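Local coordinates for protein interferon (Danio rerio, PDB 3PIV) that probably acts as a secreted antiviral cytokine, a type I interferon that signals by binding cell-surface receptors, at residues 19-24 with 64-69; 37-42 with 52-57; 60-65 with 87-92; 33-38 with 148-153. All blocks are in the same frame, centred on the assembly; numbering follows the deposited sequence.

Interaction 1: 19-24 with 64-69; sequences NLLKNM and HLMDAR
The CA atoms of L21 and M66 lie 10.5 Å apart, the nearest backbone approach between segments 19-24 and 64-69, on helix 10-23 and helix 48-66. Both helices run in the same general direction. M66 is the last helical residue of its segment: D67 then centres an inverse gamma turn, with a weak bond from A68 N to M66 O of 2.8 Å. Because the backbones stay well apart, long apolar side chains have to meet between them. M66 is directed at the other segment, and its chain bends at chi2 (-66°) and chi3 (-77°), which brings the terminal methyl between two partners. There CE rests 4.0 Å from M24 SD and 4.1 Å from L21 CD1, L21 and M66 crossing at about a right angle. Methionine suits positions 24 and 66, being unbranched and flexible enough to adapt its end to a buried neighbour, while leucine offers a compact branched tip. W77 touches both methionines and L86 of helix 79-101 packs on M66, so the cluster continues into the core. At the polar margin R69 NE pairs with D67 OD1 at 3.2 Å, and R69 also forms a salt bridge with E83. Thin but fully buried, this is hydrophobic packing between the end regions of two helices of like direction, as in the bundle of type I interferons and other four-helical cytokines.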
loop_
_atom_site.group_PDB
_atom_site.type_symbol
_atom_site.label_atom_id
_atom_site.label_comp_id
_atom_site.label_asym_id
_atom_site.label_seq_id
_atom_site.Cartn_x
_atom_site.Cartn_y
_atom_site.Cartn_z
ATOM N N ASN A 19 0.463 9.368 9.072
ATOM C CA ASN A 19 1.344 10.167 9.910
ATOM C C ASN A 19 2.829 9.881 9.714
ATOM O O ASN A 19 3.637 10.807 9.622
ATOM C CB ASN A 19 0.980 10.016 11.376
ATOM C CG ASN A 19 0.476 11.301 11.960
ATOM O OD1 ASN A 19 1.243 12.254 12.136
ATOM N ND2 ASN A 19 -0.828 11.358 12.242
ATOM N N LEU A 20 3.195 8.605 9.659
ATOM C CA LEU A 20 4.600 8.249 9.484
ATOM C C LEU A 20 5.046 8.631 8.086
ATOM O O LEU A 20 6.160 9.125 7.897
ATOM C CB LEU A 20 4.823 6.757 9.712
ATOM C CG LEU A 20 4.426 6.277 11.114
ATOM C CD1 LEU A 20 4.202 4.777 11.132
ATOM C CD2 LEU A 20 5.476 6.681 12.125
ATOM N N LEU A 21 4.156 8.426 7.114
ATOM C CA LEU A 21 4.456 8.736 5.726
ATOM C C LEU A 21 4.682 10.242 5.553
ATOM O O LEU A 21 5.557 10.683 4.792
ATOM C CB LEU A 21 3.334 8.245 4.798
ATOM C CG LEU A 21 3.724 8.201 3.319
ATOM C CD1 LEU A 21 4.701 7.031 3.055
ATOM C CD2 LEU A 21 2.516 8.082 2.425
ATOM N N LYS A 22 3.884 11.025 6.262
ATOM C CA LYS A 22 4.032 12.469 6.255
ATOM C C LYS A 22 5.303 12.903 6.985
ATOM O O LYS A 22 6.042 13.750 6.489
ATOM C CB LYS A 22 2.826 13.134 6.908
ATOM C CG LYS A 22 2.895 14.662 6.895
ATOM C CD LYS A 22 1.684 15.269 7.594
ATOM C CE LYS A 22 1.591 14.818 9.054
ATOM N NZ LYS A 22 0.339 15.318 9.704
ATOM N N ASN A 23 5.568 12.317 8.151
ATOM C CA ASN A 23 6.711 12.769 8.958
ATOM C C ASN A 23 8.115 12.263 8.552
ATOM O O ASN A 23 9.118 12.821 8.979
ATOM C CB ASN A 23 6.434 12.540 10.453
ATOM C CG ASN A 23 5.209 13.326 10.938
ATOM O OD1 ASN A 23 4.542 12.947 11.905
ATOM N ND2 ASN A 23 4.910 14.420 10.250
ATOM N N MET A 24 8.190 11.234 7.710
ATOM C CA MET A 24 9.493 10.687 7.313
ATOM C C MET A 24 10.270 11.613 6.383
ATOM O O MET A 24 11.480 11.488 6.243
ATOM C CB MET A 24 9.358 9.288 6.682
ATOM C CG MET A 24 8.539 9.205 5.374
ATOM S SD MET A 24 8.659 7.575 4.573
ATOM C CE MET A 24 7.674 6.547 5.647
ATOM N N HIS A 64 6.867 -4.062 0.664
ATOM C CA HIS A 64 7.973 -4.504 -0.164
ATOM C C HIS A 64 8.619 -3.360 -0.925
ATOM O O HIS A 64 9.850 -3.302 -1.054
ATOM C CB HIS A 64 7.502 -5.612 -1.097
ATOM C CG HIS A 64 7.092 -6.852 -0.366
ATOM N ND1 HIS A 64 6.201 -7.766 -0.879
ATOM C CD2 HIS A 64 7.456 -7.318 0.855
ATOM C CE1 HIS A 64 6.038 -8.754 -0.009
ATOM N NE2 HIS A 64 6.787 -8.504 1.049
ATOM N N LEU A 65 7.787 -2.442 -1.405
ATOM C CA LEU A 65 8.268 -1.283 -2.159
ATOM C C LEU A 65 9.132 -0.389 -1.281
ATOM O O LEU A 65 10.168 0.126 -1.723
ATOM C CB LEU A 65 7.079 -0.475 -2.700
ATOM C CG LEU A 65 7.369 0.753 -3.567
ATOM C CD1 LEU A 65 8.234 0.388 -4.759
ATOM C CD2 LEU A 65 6.078 1.412 -4.024
ATOM N N MET A 66 8.706 -0.212 -0.031
ATOM C CA MET A 66 9.291 0.805 0.852
ATOM C C MET A 66 10.495 0.274 1.617
ATOM O O MET A 66 11.277 1.043 2.159
ATOM C CB MET A 66 8.237 1.336 1.833
ATOM C CG MET A 66 7.124 2.162 1.158
ATOM S SD MET A 66 7.719 3.701 0.451
ATOM C CE MET A 66 7.912 4.740 1.894
ATOM N N ASP A 67 10.620 -1.050 1.660
ATOM C CA ASP A 67 11.698 -1.735 2.369
ATOM C C ASP A 67 12.937 -1.697 1.489
ATOM O O ASP A 67 13.379 -2.729 0.994
ATOM C CB ASP A 67 11.273 -3.192 2.641
ATOM C CG ASP A 67 12.267 -3.964 3.533
ATOM O OD1 ASP A 67 13.112 -3.333 4.202
ATOM O OD2 ASP A 67 12.191 -5.217 3.569
ATOM N N ALA A 68 13.486 -0.502 1.285
ATOM C CA ALA A 68 14.534 -0.305 0.284
ATOM C C ALA A 68 15.606 0.688 0.733
ATOM O O ALA A 68 16.085 1.494 -0.054
ATOM C CB ALA A 68 13.915 0.143 -1.055
ATOM N N ARG A 69 15.967 0.625 2.007
ATOM C CA ARG A 69 16.989 1.494 2.564
ATOM C C ARG A 69 18.242 1.545 1.683
ATOM O O ARG A 69 18.823 2.601 1.484
ATOM C CB ARG A 69 17.325 1.034 3.975
ATOM C CG ARG A 69 16.873 -0.412 4.266
ATOM C CD ARG A 69 15.319 -0.656 4.367
ATOM N NE ARG A 69 15.020 -1.267 5.661
ATOM C CZ ARG A 69 14.738 -0.579 6.771
ATOM N NH1 ARG A 69 14.691 0.765 6.754
ATOM N NH2 ARG A 69 14.506 -1.238 7.901
#

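Interaction 2: 37-42 with 52-57; sequences SRLYTL and VKFLVL
F54 drives its ring edge against L39 and Y40, fastening the short helix 37-44 to helix 48-66 of the four-helical cytokine bundle; the short helix sits in the long connection that joins two bundle helices of like direction. With F54 CG anti to the backbone N (chi1 180°), the ring stands out from its helix and points at the other one. Its edge meets the face of Y40 in a T-shaped stack, the centroids 5.2 Å apart and the planes at 87°. At closest, F54 CE2 is 3.6 Å from Y40 CE1. L39 comes from the opposite direction and sets its CD1 3.4 Å from F54 CE1, near the plane of that ring. A flat apolar residue suits this place, since one rim can serve two partners. Farther out, Y40 OH is hydrogen-bonded to H147 ND1, giving the buried hydroxyl a partner and helping to hold the ring in place, while F35 meets the tyrosine nearly parallel. Y112 of helix 111-129 touches L39. Behind the aromatic pair the short helix is braced by T41 OG1, which bonds to S37 O at 3.1 Å from above the carbonyl plane, T41 N reaching the same oxygen from the opposite face.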
loop_
_atom_site.group_PDB
_atom_site.type_symbol
_atom_site.label_atom_id
_atom_site.label_comp_id
_atom_site.label_asym_id
_atom_site.label_seq_id
_atom_site.Cartn_x
_atom_site.Cartn_y
_atom_site.Cartn_z
ATOM N N SER A 37 -6.812 3.893 -9.879
ATOM C CA SER A 37 -8.140 4.279 -9.380
ATOM C C SER A 37 -9.260 3.420 -9.973
ATOM O O SER A 37 -10.242 3.109 -9.316
ATOM C CB SER A 37 -8.402 5.753 -9.681
ATOM O OG SER A 37 -7.804 6.102 -10.918
ATOM N N ARG A 38 -9.100 3.060 -11.234
ATOM C CA ARG A 38 -9.941 2.078 -11.892
ATOM C C ARG A 38 -10.116 0.841 -11.001
ATOM O O ARG A 38 -11.230 0.414 -10.691
ATOM C CB ARG A 38 -9.211 1.689 -13.172
ATOM C CG ARG A 38 -7.997 2.619 -13.410
ATOM C CD ARG A 38 -6.684 1.873 -13.659
ATOM N NE ARG A 38 -6.606 0.571 -13.008
ATOM C CZ ARG A 38 -5.644 -0.316 -13.278
ATOM N NH1 ARG A 38 -4.703 0.000 -14.163
ATOM N NH2 ARG A 38 -5.604 -1.512 -12.678
ATOM N N LEU A 39 -8.992 0.284 -10.575
ATOM C CA LEU A 39 -8.977 -0.914 -9.741
ATOM C C LEU A 39 -9.673 -0.679 -8.406
ATOM O O LEU A 39 -10.472 -1.499 -7.957
ATOM C CB LEU A 39 -7.527 -1.335 -9.501
ATOM C CG LEU A 39 -7.150 -2.795 -9.283
ATOM C CD1 LEU A 39 -6.105 -2.865 -8.183
ATOM C CD2 LEU A 39 -8.353 -3.674 -8.983
ATOM N N TYR A 40 -9.365 0.442 -7.763
ATOM C CA TYR A 40 -9.926 0.712 -6.453
ATOM C C TYR A 40 -11.443 0.868 -6.529
ATOM O O TYR A 40 -12.158 0.439 -5.622
ATOM C CB TYR A 40 -9.285 1.954 -5.823
ATOM C CG TYR A 40 -8.059 1.630 -5.023
ATOM C CD1 TYR A 40 -8.158 1.285 -3.677
ATOM C CD2 TYR A 40 -6.810 1.613 -5.613
ATOM C CE1 TYR A 40 -7.035 0.962 -2.938
ATOM C CE2 TYR A 40 -5.678 1.286 -4.879
ATOM C CZ TYR A 40 -5.801 0.967 -3.548
ATOM O OH TYR A 40 -4.690 0.649 -2.824
ATOM N N THR A 41 -11.923 1.485 -7.611
ATOM C CA THR A 41 -13.366 1.625 -7.843
ATOM C C THR A 41 -13.992 0.234 -7.843
ATOM O O THR A 41 -14.960 -0.011 -7.119
ATOM C CB THR A 41 -13.677 2.358 -9.185
ATOM O OG1 THR A 41 -13.291 3.734 -9.087
ATOM C CG2 THR A 41 -15.159 2.286 -9.516
ATOM N N LEU A 42 -13.413 -0.672 -8.636
ATOM C CA LEU A 42 -13.840 -2.070 -8.663
ATOM C C LEU A 42 -13.828 -2.704 -7.268
ATOM O O LEU A 42 -14.785 -3.354 -6.871
ATOM C CB LEU A 42 -12.957 -2.869 -9.622
ATOM C CG LEU A 42 -12.977 -4.403 -9.601
ATOM C CD1 LEU A 42 -14.257 -4.952 -10.196
ATOM C CD2 LEU A 42 -11.772 -4.961 -10.352
ATOM N N VAL A 52 -10.733 -7.877 1.568
ATOM C CA VAL A 52 -9.707 -8.214 2.545
ATOM C C VAL A 52 -8.472 -8.834 1.890
ATOM O O VAL A 52 -7.348 -8.511 2.256
ATOM C CB VAL A 52 -10.251 -9.179 3.598
ATOM C CG1 VAL A 52 -9.131 -9.628 4.550
ATOM C CG2 VAL A 52 -11.409 -8.523 4.367
ATOM N N LYS A 53 -8.683 -9.734 0.934
ATOM C CA LYS A 53 -7.581 -10.332 0.201
ATOM C C LYS A 53 -6.807 -9.233 -0.492
ATOM O O LYS A 53 -5.587 -9.259 -0.520
ATOM C CB LYS A 53 -8.086 -11.315 -0.848
ATOM C CG LYS A 53 -8.723 -12.578 -0.290
ATOM C CD LYS A 53 -8.926 -13.569 -1.414
ATOM C CE LYS A 53 -9.899 -14.665 -1.032
ATOM N NZ LYS A 53 -9.693 -15.856 -1.921
ATOM N N PHE A 54 -7.545 -8.282 -1.063
ATOM C CA PHE A 54 -6.974 -7.116 -1.736
ATOM C C PHE A 54 -6.205 -6.205 -0.784
ATOM O O PHE A 54 -5.197 -5.601 -1.164
ATOM C CB PHE A 54 -8.074 -6.291 -2.416
ATOM C CG PHE A 54 -7.550 -5.061 -3.122
ATOM C CD1 PHE A 54 -6.973 -5.161 -4.378
ATOM C CD2 PHE A 54 -7.595 -3.811 -2.508
ATOM C CE1 PHE A 54 -6.468 -4.034 -5.032
ATOM C CE2 PHE A 54 -7.098 -2.665 -3.158
ATOM C CZ PHE A 54 -6.537 -2.778 -4.418
ATOM N N LEU A 55 -6.697 -6.069 0.445
ATOM C CA LEU A 55 -5.996 -5.246 1.417
ATOM C C LEU A 55 -4.665 -5.914 1.786
ATOM O O LEU A 55 -3.641 -5.245 1.868
ATOM C CB LEU A 55 -6.844 -4.998 2.652
ATOM C CG LEU A 55 -7.980 -4.000 2.449
ATOM C CD1 LEU A 55 -8.882 -3.998 3.667
ATOM C CD2 LEU A 55 -7.434 -2.593 2.170
ATOM N N VAL A 56 -4.685 -7.228 1.970
ATOM C CA VAL A 56 -3.458 -7.945 2.299
ATOM C C VAL A 56 -2.454 -7.835 1.170
ATOM O O VAL A 56 -1.296 -7.529 1.418
ATOM C CB VAL A 56 -3.684 -9.425 2.609
ATOM C CG1 VAL A 56 -2.325 -10.154 2.772
ATOM C CG2 VAL A 56 -4.512 -9.564 3.858
ATOM N N LEU A 57 -2.903 -8.071 -0.063
ATOM C CA LEU A 57 -2.032 -7.978 -1.228
ATOM C C LEU A 57 -1.374 -6.612 -1.323
ATOM O O LEU A 57 -0.158 -6.519 -1.467
ATOM C CB LEU A 57 -2.805 -8.264 -2.523
ATOM C CG LEU A 57 -3.176 -9.722 -2.794
ATOM C CD1 LEU A 57 -4.069 -9.783 -3.986
ATOM C CD2 LEU A 57 -1.915 -10.601 -2.986
#

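Interaction 3: 60-65 with 87-92; sequences DHIIHL and NILHRK
I63 holds CG1 anti to its carbonyl carbon (chi1 -68°) and L89 does the same with CG (chi1 -59°); both branches thus lie beside the backbone N, and the two side chains pass each other in opposite directions, I63 CG1 lying 4.0 Å from L89 CB. They join two nearly antiparallel helices of the cytokine bundle, 48-66 and 79-101, whose short local axes run at 151° to each other and pass 9.5 Å apart. Isoleucine, branched at CB, fills the space close to the main chain, I63 CD1 settling 3.8 Å from H90 CA. Leucine, branched one carbon farther out, reaches across, L89 CD1 standing 3.7 Å from I62 CG2. I62 continues into the core, where F120, V144 and M151 touch it; I63 lies nearer the surface. At the polar rim, D60 has its OD2 in a salt bridge with K97 and its OD1 bonded to S93, which fixes its rotation and would tend to favour the ionised form. H90 does not reach the acid directly. Instead one water spans the gap: it donates to D60 OD1 at 2.6 Å and lies in the imidazole plane at its edge, 2.8 Å from H90 ND1.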
loop_
_atom_site.group_PDB
_atom_site.type_symbol
_atom_site.label_atom_id
_atom_site.label_comp_id
_atom_site.label_asym_id
_atom_site.label_seq_id
_atom_site.Cartn_x
_atom_site.Cartn_y
_atom_site.Cartn_z
ATOM N N ASP A 60 1.089 -5.704 1.466
ATOM C CA ASP A 60 2.346 -6.418 1.343
ATOM C C ASP A 60 3.195 -5.800 0.243
ATOM O O ASP A 60 4.416 -5.745 0.368
ATOM C CB ASP A 60 2.120 -7.908 1.102
ATOM C CG ASP A 60 1.706 -8.666 2.367
ATOM O OD1 ASP A 60 1.698 -8.097 3.473
ATOM O OD2 ASP A 60 1.373 -9.857 2.240
ATOM N N HIS A 61 2.540 -5.291 -0.801
ATOM C CA HIS A 61 3.239 -4.643 -1.903
ATOM C C HIS A 61 3.867 -3.341 -1.455
ATOM O O HIS A 61 4.991 -3.025 -1.826
ATOM C CB HIS A 61 2.288 -4.380 -3.088
ATOM C CG HIS A 61 2.119 -5.561 -3.993
ATOM N ND1 HIS A 61 0.883 -6.059 -4.357
ATOM C CD2 HIS A 61 3.034 -6.364 -4.582
ATOM C CE1 HIS A 61 1.049 -7.106 -5.146
ATOM N NE2 HIS A 61 2.347 -7.324 -5.280
ATOM N N ILE A 62 3.126 -2.571 -0.667
ATOM C CA ILE A 62 3.654 -1.319 -0.141
ATOM C C ILE A 62 4.846 -1.598 0.775
ATOM O O ILE A 62 5.871 -0.939 0.686
ATOM C CB ILE A 62 2.578 -0.542 0.639
ATOM C CG1 ILE A 62 1.503 -0.014 -0.325
ATOM C CG2 ILE A 62 3.213 0.595 1.417
ATOM C CD1 ILE A 62 0.254 0.563 0.382
ATOM N N ILE A 63 4.716 -2.587 1.655
ATOM C CA ILE A 63 5.829 -2.933 2.532
ATOM C C ILE A 63 7.062 -3.250 1.689
ATOM O O ILE A 63 8.146 -2.737 1.929
ATOM C CB ILE A 63 5.489 -4.128 3.447
ATOM C CG1 ILE A 63 4.419 -3.718 4.462
ATOM C CG2 ILE A 63 6.738 -4.639 4.126
ATOM C CD1 ILE A 63 3.465 -4.826 4.850
ATOM N N HIS A 64 6.867 -4.062 0.664
ATOM C CA HIS A 64 7.973 -4.504 -0.164
ATOM C C HIS A 64 8.619 -3.360 -0.925
ATOM O O HIS A 64 9.850 -3.302 -1.054
ATOM C CB HIS A 64 7.502 -5.612 -1.097
ATOM C CG HIS A 64 7.092 -6.852 -0.366
ATOM N ND1 HIS A 64 6.201 -7.766 -0.879
ATOM C CD2 HIS A 64 7.456 -7.318 0.855
ATOM C CE1 HIS A 64 6.038 -8.754 -0.009
ATOM N NE2 HIS A 64 6.787 -8.504 1.049
ATOM N N LEU A 65 7.787 -2.442 -1.405
ATOM C CA LEU A 65 8.268 -1.283 -2.159
ATOM C C LEU A 65 9.132 -0.389 -1.281
ATOM O O LEU A 65 10.168 0.126 -1.723
ATOM C CB LEU A 65 7.079 -0.475 -2.700
ATOM C CG LEU A 65 7.369 0.753 -3.567
ATOM C CD1 LEU A 65 8.234 0.388 -4.759
ATOM C CD2 LEU A 65 6.078 1.412 -4.024
ATOM N N ASN A 87 6.429 -1.591 9.748
ATOM C CA ASN A 87 5.960 -2.410 10.858
ATOM C C ASN A 87 4.476 -2.238 11.120
ATOM O O ASN A 87 3.758 -3.203 11.335
ATOM C CB ASN A 87 6.762 -2.076 12.116
ATOM C CG ASN A 87 8.104 -2.774 12.138
ATOM O OD1 ASN A 87 8.273 -3.834 11.524
ATOM N ND2 ASN A 87 9.067 -2.195 12.850
ATOM N N ILE A 88 4.013 -0.999 11.101
ATOM C CA ILE A 88 2.601 -0.754 11.323
ATOM C C ILE A 88 1.793 -1.521 10.267
ATOM O O ILE A 88 0.845 -2.242 10.577
ATOM C CB ILE A 88 2.294 0.766 11.354
ATOM C CG1 ILE A 88 1.165 1.073 12.334
ATOM C CG2 ILE A 88 1.952 1.305 9.980
ATOM C CD1 ILE A 88 -0.212 0.876 11.752
ATOM N N LEU A 89 2.200 -1.413 9.015
ATOM C CA LEU A 89 1.466 -2.092 7.957
ATOM C C LEU A 89 1.633 -3.618 8.014
ATOM O O LEU A 89 0.737 -4.358 7.609
ATOM C CB LEU A 89 1.862 -1.549 6.577
ATOM C CG LEU A 89 1.653 -0.045 6.313
ATOM C CD1 LEU A 89 2.062 0.280 4.883
ATOM C CD2 LEU A 89 0.216 0.360 6.521
ATOM N N HIS A 90 2.772 -4.104 8.507
ATOM C CA HIS A 90 2.986 -5.552 8.498
ATOM C C HIS A 90 2.117 -6.221 9.540
ATOM O O HIS A 90 1.599 -7.311 9.324
ATOM C CB HIS A 90 4.454 -5.949 8.727
ATOM C CG HIS A 90 4.624 -7.417 8.987
ATOM N ND1 HIS A 90 4.455 -8.370 8.002
ATOM C CD2 HIS A 90 4.900 -8.100 10.122
ATOM C CE1 HIS A 90 4.631 -9.574 8.517
ATOM N NE2 HIS A 90 4.902 -9.440 9.805
ATOM N N ARG A 91 1.975 -5.565 10.688
ATOM C CA ARG A 91 1.125 -6.096 11.753
ATOM C C ARG A 91 -0.353 -6.189 11.360
ATOM O O ARG A 91 -1.000 -7.186 11.635
ATOM C CB ARG A 91 1.269 -5.260 13.017
ATOM C CG ARG A 91 2.674 -5.228 13.582
ATOM C CD ARG A 91 2.754 -4.220 14.715
ATOM N NE ARG A 91 4.111 -3.717 14.896
ATOM C CZ ARG A 91 4.418 -2.432 15.045
ATOM N NH1 ARG A 91 3.456 -1.505 15.037
ATOM N NH2 ARG A 91 5.687 -2.071 15.204
ATOM N N LYS A 92 -0.892 -5.149 10.730
ATOM C CA LYS A 92 -2.277 -5.196 10.275
ATOM C C LYS A 92 -2.405 -6.264 9.209
ATOM O O LYS A 92 -3.336 -7.072 9.220
ATOM C CB LYS A 92 -2.731 -3.851 9.721
ATOM C CG LYS A 92 -4.136 -3.900 9.112
ATOM C CD LYS A 92 -5.095 -4.684 10.007
ATOM C CE LYS A 92 -5.646 -3.846 11.152
ATOM N NZ LYS A 92 -6.518 -2.772 10.633
HETATM O O HOH W 1 3.458 -8.445 5.418
#

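Interaction 4: 33-38 with 148-153; sequences TPFPSR and LQRMDI
R150 lays the aliphatic start of its side chain against the rim of F35, CG standing 3.9 Å from F35 CZ and close to the plane of the ring. Bends at chi2 and chi3 (-68° and -58°) turn the chain aside from the ring and carry its guanidinium obliquely toward S37; NH1 is 4.0 Å from S37 CB. This is van der Waals contact, and the ring and guanidinium planes differ by 50°. The charge finds its partner farther along, where NH2 forms a salt bridge with D44 at the other end of helix 37-44. Arginine suits the place because its methylenes can pack on a ring while its head still reaches D44. F35 is itself wedged in: P36 CD lies 3.4 Å above one face of the F35 ring, displaced toward its rim, and H147 meets the phenyl ring edge-to-face. P36 occupies the N-cap position and centres an inverse gamma turn, closed by S37 N bonding to F35 O at 2.8 Å; its ring-restrained phi is compatible with that tight bend into the helix. Upstream, T33 OG1 is hydrogen-bonded to Q139, a second tie to the same long helix. The arrangement fastens the overhand connection, at the point where it turns into its short helix, onto the final helix of a type I interferon fold.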
loop_
_atom_site.group_PDB
_atom_site.type_symbol
_atom_site.label_atom_id
_atom_site.label_comp_id
_atom_site.label_asym_id
_atom_site.label_seq_id
_atom_site.Cartn_x
_atom_site.Cartn_y
_atom_site.Cartn_z
ATOM N N THR A 33 2.333 10.503 -11.084
ATOM C CA THR A 33 2.585 9.100 -11.396
ATOM C C THR A 33 1.261 8.333 -11.447
ATOM O O THR A 33 0.330 8.637 -10.702
ATOM C CB THR A 33 3.510 8.477 -10.326
ATOM O OG1 THR A 33 4.757 9.183 -10.301
ATOM C CG2 THR A 33 3.757 6.989 -10.593
ATOM N N PRO A 34 1.177 7.336 -12.335
ATOM C CA PRO A 34 -0.014 6.495 -12.497
ATOM C C PRO A 34 -0.480 5.848 -11.189
ATOM O O PRO A 34 0.335 5.489 -10.335
ATOM C CB PRO A 34 0.459 5.417 -13.471
ATOM C CG PRO A 34 1.534 6.092 -14.269
ATOM C CD PRO A 34 2.226 7.009 -13.317
ATOM N N PHE A 35 -1.791 5.697 -11.061
ATOM C CA PHE A 35 -2.422 5.165 -9.863
ATOM C C PHE A 35 -3.653 4.382 -10.302
ATOM O O PHE A 35 -4.444 4.876 -11.109
ATOM C CB PHE A 35 -2.838 6.312 -8.921
ATOM C CG PHE A 35 -3.595 5.842 -7.711
ATOM C CD1 PHE A 35 -2.924 5.273 -6.637
ATOM C CD2 PHE A 35 -4.971 5.908 -7.670
ATOM C CE1 PHE A 35 -3.606 4.808 -5.545
ATOM C CE2 PHE A 35 -5.661 5.437 -6.567
ATOM C CZ PHE A 35 -4.975 4.894 -5.506
ATOM N N PRO A 36 -3.838 3.158 -9.778
ATOM C CA PRO A 36 -4.944 2.359 -10.318
ATOM C C PRO A 36 -6.324 2.672 -9.708
ATOM O O PRO A 36 -6.943 1.790 -9.134
ATOM C CB PRO A 36 -4.521 0.920 -9.986
ATOM C CG PRO A 36 -3.742 1.063 -8.684
ATOM C CD PRO A 36 -3.102 2.450 -8.714
ATOM N N SER A 37 -6.812 3.893 -9.879
ATOM C CA SER A 37 -8.140 4.279 -9.380
ATOM C C SER A 37 -9.260 3.420 -9.973
ATOM O O SER A 37 -10.242 3.109 -9.316
ATOM C CB SER A 37 -8.402 5.753 -9.681
ATOM O OG SER A 37 -7.804 6.102 -10.918
ATOM N N ARG A 38 -9.100 3.060 -11.234
ATOM C CA ARG A 38 -9.941 2.078 -11.892
ATOM C C ARG A 38 -10.116 0.841 -11.001
ATOM O O ARG A 38 -11.230 0.414 -10.691
ATOM C CB ARG A 38 -9.211 1.689 -13.172
ATOM C CG ARG A 38 -7.997 2.619 -13.410
ATOM C CD ARG A 38 -6.684 1.873 -13.659
ATOM N NE ARG A 38 -6.606 0.571 -13.008
ATOM C CZ ARG A 38 -5.644 -0.316 -13.278
ATOM N NH1 ARG A 38 -4.703 0.000 -14.163
ATOM N NH2 ARG A 38 -5.604 -1.512 -12.678
ATOM N N LEU A 148 -3.136 4.496 0.576
ATOM C CA LEU A 148 -3.571 4.439 1.963
ATOM C C LEU A 148 -4.956 5.098 2.105
ATOM O O LEU A 148 -5.795 4.621 2.870
ATOM C CB LEU A 148 -2.553 5.108 2.896
ATOM C CG LEU A 148 -1.185 4.412 3.056
ATOM C CD1 LEU A 148 -0.239 5.265 3.872
ATOM C CD2 LEU A 148 -1.352 3.033 3.690
ATOM N N GLN A 149 -5.186 6.177 1.360
ATOM C CA GLN A 149 -6.464 6.901 1.429
ATOM C C GLN A 149 -7.589 6.045 0.890
ATOM O O GLN A 149 -8.609 5.908 1.528
ATOM C CB GLN A 149 -6.390 8.246 0.689
ATOM C CG GLN A 149 -5.669 9.308 1.488
ATOM C CD GLN A 149 -5.182 10.474 0.663
ATOM O OE1 GLN A 149 -5.017 10.376 -0.560
ATOM N NE2 GLN A 149 -4.917 11.593 1.336
ATOM N N ARG A 150 -7.375 5.415 -0.257
ATOM C CA ARG A 150 -8.395 4.549 -0.834
ATOM C C ARG A 150 -8.590 3.224 -0.065
ATOM O O ARG A 150 -9.718 2.740 0.061
ATOM C CB ARG A 150 -8.094 4.287 -2.306
ATOM C CG ARG A 150 -8.088 5.546 -3.196
ATOM C CD ARG A 150 -9.472 6.183 -3.367
ATOM N NE ARG A 150 -10.476 5.282 -3.939
ATOM C CZ ARG A 150 -10.773 5.191 -5.238
ATOM N NH1 ARG A 150 -10.123 5.926 -6.120
ATOM N NH2 ARG A 150 -11.703 4.342 -5.658
ATOM N N MET A 151 -7.505 2.634 0.432
ATOM C CA MET A 151 -7.620 1.421 1.237
ATOM C C MET A 151 -8.544 1.630 2.418
ATOM O O MET A 151 -9.296 0.751 2.775
ATOM C CB MET A 151 -6.249 0.930 1.716
ATOM C CG MET A 151 -5.393 0.370 0.588
ATOM S SD MET A 151 -3.651 0.263 1.050
ATOM C CE MET A 151 -3.626 -1.366 1.807
ATOM N N ASP A 152 -8.489 2.812 3.007
ATOM C CA ASP A 152 -9.302 3.137 4.174
ATOM C C ASP A 152 -10.801 3.159 3.838
ATOM O O ASP A 152 -11.646 2.793 4.656
ATOM C CB ASP A 152 -8.860 4.492 4.733
ATOM C CG ASP A 152 -9.659 4.913 5.942
ATOM O OD1 ASP A 152 -9.424 4.358 7.041
ATOM O OD2 ASP A 152 -10.516 5.804 5.793
ATOM N N ILE A 153 -11.122 3.587 2.628
ATOM C CA ILE A 153 -12.495 3.577 2.161
ATOM C C ILE A 153 -12.963 2.136 2.033
ATOM O O ILE A 153 -14.013 1.762 2.534
ATOM C CB ILE A 153 -12.629 4.294 0.804
ATOM C CG1 ILE A 153 -12.379 5.799 0.974
ATOM C CG2 ILE A 153 -14.002 4.045 0.192
ATOM C CD1 ILE A 153 -12.544 6.576 -0.314
#

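Along helix 48-66 come interaction 2, then 3, then 1, the last two sharing H64 and L65; the partners are helices 37-44, 79-101 and 10-23, and interaction 4 brings in helix 134-158. Interactions 2 and 4 are the nearest pair, their centres about 8 Å apart, and Y40 CD1 packs on R150 CB at 3.3 Å. Interactions 1 and 2 lie on opposite sides of the chain's centre, about 20 Å between their centres. Interaction 4 touches both interaction 3, through I62 CD1 and M151 SD at 4.0 Å, and interaction 1, through L21 CD2 and L148 CD1 at 4.2 Å. A bound nickel ion lies about 8 Å from the side chain of I63.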